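Local coordinates for endo-1,4-beta-xylanase D (Paenibacillus polymyxa, PDB 1UX7), which carries a calcium-dependent carbohydrate-binding module that binds xylotriose and probably xylan, in an enzyme that probably hydrolyses xylan, at residues 58-63 with 107-112. Sequence-based numbering, arbitrary orientation.
Sequences GTAKVD and GTWDAY. With CA (calcium ion), chain C; XYP (beta-D-xylopyranose), chain B.
Trp-109 lays one face of its indole against the backbone of Thr-59, Ala-60 and Lys-61. From CB the side chain turns between its own backbone N and carbonyl carbon (chi1 46°), which swings the ring over strand 59-66. CG and CD1 come first to the carbonyl oxygen of Thr-59, which sits above the ring plane. Trp-109 NE1 is 3.2 Å from that Thr-59 O, but the angle is too poor for a hydrogen bond. CE2 also faces this oxygen, while CD2 meets Ala-60 CA. Further along, the six-membered ring of Trp-109 receives a CH-pi contact from Ala-60 CA, 3.6 Å from its centroid and 14° off the ring normal. Trp-109 CE3 also meets the methyl Ala-60 CB at 3.6 Å. CZ2 and CZ3 both approach Lys-61 N, and at the far end Trp-109 CH2 lies 3.4 Å from Lys-61 N. A leucine in place of Trp-109 would probably open a gap over Ala-60 and Lys-61 and leave the calcium-binding loop less firmly seated on the strand. The fold is a beta-sandwich: strand 59-66 belongs to one antiparallel sheet and strand 111-118 to the other, and the loop bearing Trp-109 leads into the latter. Between the sheets, Ala-111 CB packs 3.7 Å from Val-62 CG2 and also touches Ala-60 CB. On the ligand side of the same loop, Trp-109 O and Asp-110 OD1 each bind calcium at 2.4 Å, joined by Tyr-29 and Asp-105. The metal also takes a water and both O2 and O3 of a xylose unit, O2 at 2.5 Å from the calcium ion.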
loop_
_atom_site.group_PDB
_atom_site.type_symbol
_atom_site.label_atom_id
_atom_site.label_comp_id
_atom_site.label_asym_id
_atom_site.label_seq_id
_atom_site.Cartn_x
_atom_site.Cartn_y
_atom_site.Cartn_z
ATOM N N GLY A 58 -17.291 -2.242 1.985
ATOM C CA GLY A 58 -16.693 -2.798 0.806
ATOM C C GLY A 58 -15.214 -3.127 0.948
ATOM O O GLY A 58 -14.597 -2.868 1.974
ATOM N N THR A 59 -14.701 -3.779 -0.078
ATOM C CA THR A 59 -13.343 -4.313 -0.114
ATOM C C THR A 59 -12.446 -3.394 -0.952
ATOM O O THR A 59 -12.548 -3.335 -2.183
ATOM C CB THR A 59 -13.330 -5.705 -0.736
ATOM O OG1 THR A 59 -14.170 -6.603 0.017
ATOM C CG2 THR A 59 -11.944 -6.315 -0.670
ATOM N N ALA A 60 -11.574 -2.675 -0.267
ATOM C CA ALA A 60 -10.602 -1.792 -0.901
ATOM C C ALA A 60 -9.409 -2.626 -1.341
ATOM O O ALA A 60 -8.894 -3.412 -0.587
ATOM C CB ALA A 60 -10.185 -0.704 0.056
ATOM N N LYS A 61 -8.952 -2.436 -2.563
ATOM C CA LYS A 61 -7.857 -3.225 -3.116
ATOM C C LYS A 61 -6.709 -2.302 -3.474
ATOM O O LYS A 61 -6.911 -1.295 -4.145
ATOM C CB LYS A 61 -8.311 -3.933 -4.387
ATOM C CG LYS A 61 -7.273 -4.807 -5.003
ATOM C CD LYS A 61 -7.901 -5.729 -6.046
ATOM C CE LYS A 61 -6.868 -6.558 -6.764
ATOM N NZ LYS A 61 -6.746 -6.124 -8.175
ATOM N N VAL A 62 -5.510 -2.639 -3.019
ATOM C CA VAL A 62 -4.314 -1.835 -3.215
ATOM C C VAL A 62 -3.240 -2.698 -3.887
ATOM O O VAL A 62 -2.880 -3.720 -3.361
ATOM C CB VAL A 62 -3.808 -1.318 -1.844
ATOM C CG1 VAL A 62 -2.596 -0.463 -2.025
ATOM C CG2 VAL A 62 -4.951 -0.565 -1.092
ATOM N N ASP A 63 -2.740 -2.280 -5.051
ATOM C CA ASP A 63 -1.653 -2.955 -5.734
ATOM C C ASP A 63 -0.306 -2.620 -5.131
ATOM O O ASP A 63 -0.087 -1.469 -4.760
ATOM C CB ASP A 63 -1.608 -2.553 -7.214
ATOM C CG ASP A 63 -2.681 -3.237 -8.054
ATOM O OD1 ASP A 63 -3.404 -4.112 -7.517
ATOM O OD2 ASP A 63 -2.863 -2.926 -9.261
ATOM N N GLY A 107 -15.647 3.883 -7.729
ATOM C CA GLY A 107 -16.554 4.796 -7.071
ATOM C C GLY A 107 -17.346 4.132 -5.949
ATOM O O GLY A 107 -18.361 4.655 -5.534
ATOM N N THR A 108 -16.906 2.973 -5.462
ATOM C CA THR A 108 -17.662 2.321 -4.372
ATOM C C THR A 108 -16.936 2.254 -3.026
ATOM O O THR A 108 -17.546 1.838 -2.046
ATOM C CB THR A 108 -18.157 0.889 -4.749
ATOM O OG1 THR A 108 -17.081 -0.017 -4.998
ATOM C CG2 THR A 108 -18.987 0.865 -6.038
ATOM N N TRP A 109 -15.659 2.632 -3.002
ATOM C CA TRP A 109 -14.845 2.627 -1.762
ATOM C C TRP A 109 -13.610 3.477 -1.963
ATOM O O TRP A 109 -13.279 3.871 -3.101
ATOM C CB TRP A 109 -14.417 1.197 -1.343
ATOM C CG TRP A 109 -13.882 0.371 -2.438
ATOM C CD1 TRP A 109 -14.570 -0.559 -3.140
ATOM C CD2 TRP A 109 -12.562 0.405 -3.015
ATOM N NE1 TRP A 109 -13.777 -1.119 -4.112
ATOM C CE2 TRP A 109 -12.535 -0.548 -4.051
ATOM C CE3 TRP A 109 -11.391 1.132 -2.751
ATOM C CZ2 TRP A 109 -11.406 -0.778 -4.832
ATOM C CZ3 TRP A 109 -10.263 0.887 -3.517
ATOM C CH2 TRP A 109 -10.287 -0.052 -4.559
ATOM N N ASP A 110 -12.958 3.780 -0.842
ATOM C CA ASP A 110 -11.620 4.348 -0.801
ATOM C C ASP A 110 -10.750 3.430 0.055
ATOM O O ASP A 110 -11.271 2.649 0.840
ATOM C CB ASP A 110 -11.651 5.744 -0.194
ATOM C CG ASP A 110 -12.637 6.657 -0.898
ATOM O OD1 ASP A 110 -12.607 6.624 -2.144
ATOM O OD2 ASP A 110 -13.430 7.421 -0.291
ATOM N N ALA A 111 -9.437 3.520 -0.129
ATOM C CA ALA A 111 -8.479 2.684 0.588
ATOM C C ALA A 111 -7.685 3.550 1.548
ATOM O O ALA A 111 -7.178 4.608 1.178
ATOM C CB ALA A 111 -7.552 2.001 -0.381
ATOM N N TYR A 112 -7.528 3.095 2.774
ATOM C CA TYR A 112 -6.720 3.760 3.778
ATOM C C TYR A 112 -5.516 2.874 4.049
ATOM O O TYR A 112 -5.654 1.676 4.265
ATOM C CB TYR A 112 -7.538 3.964 5.049
ATOM C CG TYR A 112 -8.810 4.778 4.904
ATOM C CD1 TYR A 112 -8.998 5.703 3.874
ATOM C CD2 TYR A 112 -9.842 4.613 5.824
ATOM C CE1 TYR A 112 -10.180 6.448 3.789
ATOM C CE2 TYR A 112 -11.003 5.345 5.750
ATOM C CZ TYR A 112 -11.161 6.272 4.732
ATOM O OH TYR A 112 -12.338 6.989 4.661
HETATM CA CA CA C . -13.031 5.906 -4.347
HETATM C C1 XYP B . -13.935 8.890 -7.982
HETATM C C2 XYP B . -13.463 8.269 -6.678
HETATM C C3 XYP B . -13.889 9.107 -5.472
HETATM C C4 XYP B . -13.485 10.564 -5.643
HETATM C C5 XYP B . -14.019 11.023 -6.993
HETATM O O2 XYP B . -13.869 6.921 -6.529
HETATM O O3 XYP B . -13.299 8.580 -4.296
HETATM O O4 XYP B . -14.021 11.359 -4.604
HETATM O O5 XYP B . -13.507 10.179 -8.004
HETATM O O HOH W 1 -15.436 5.868 -3.991
#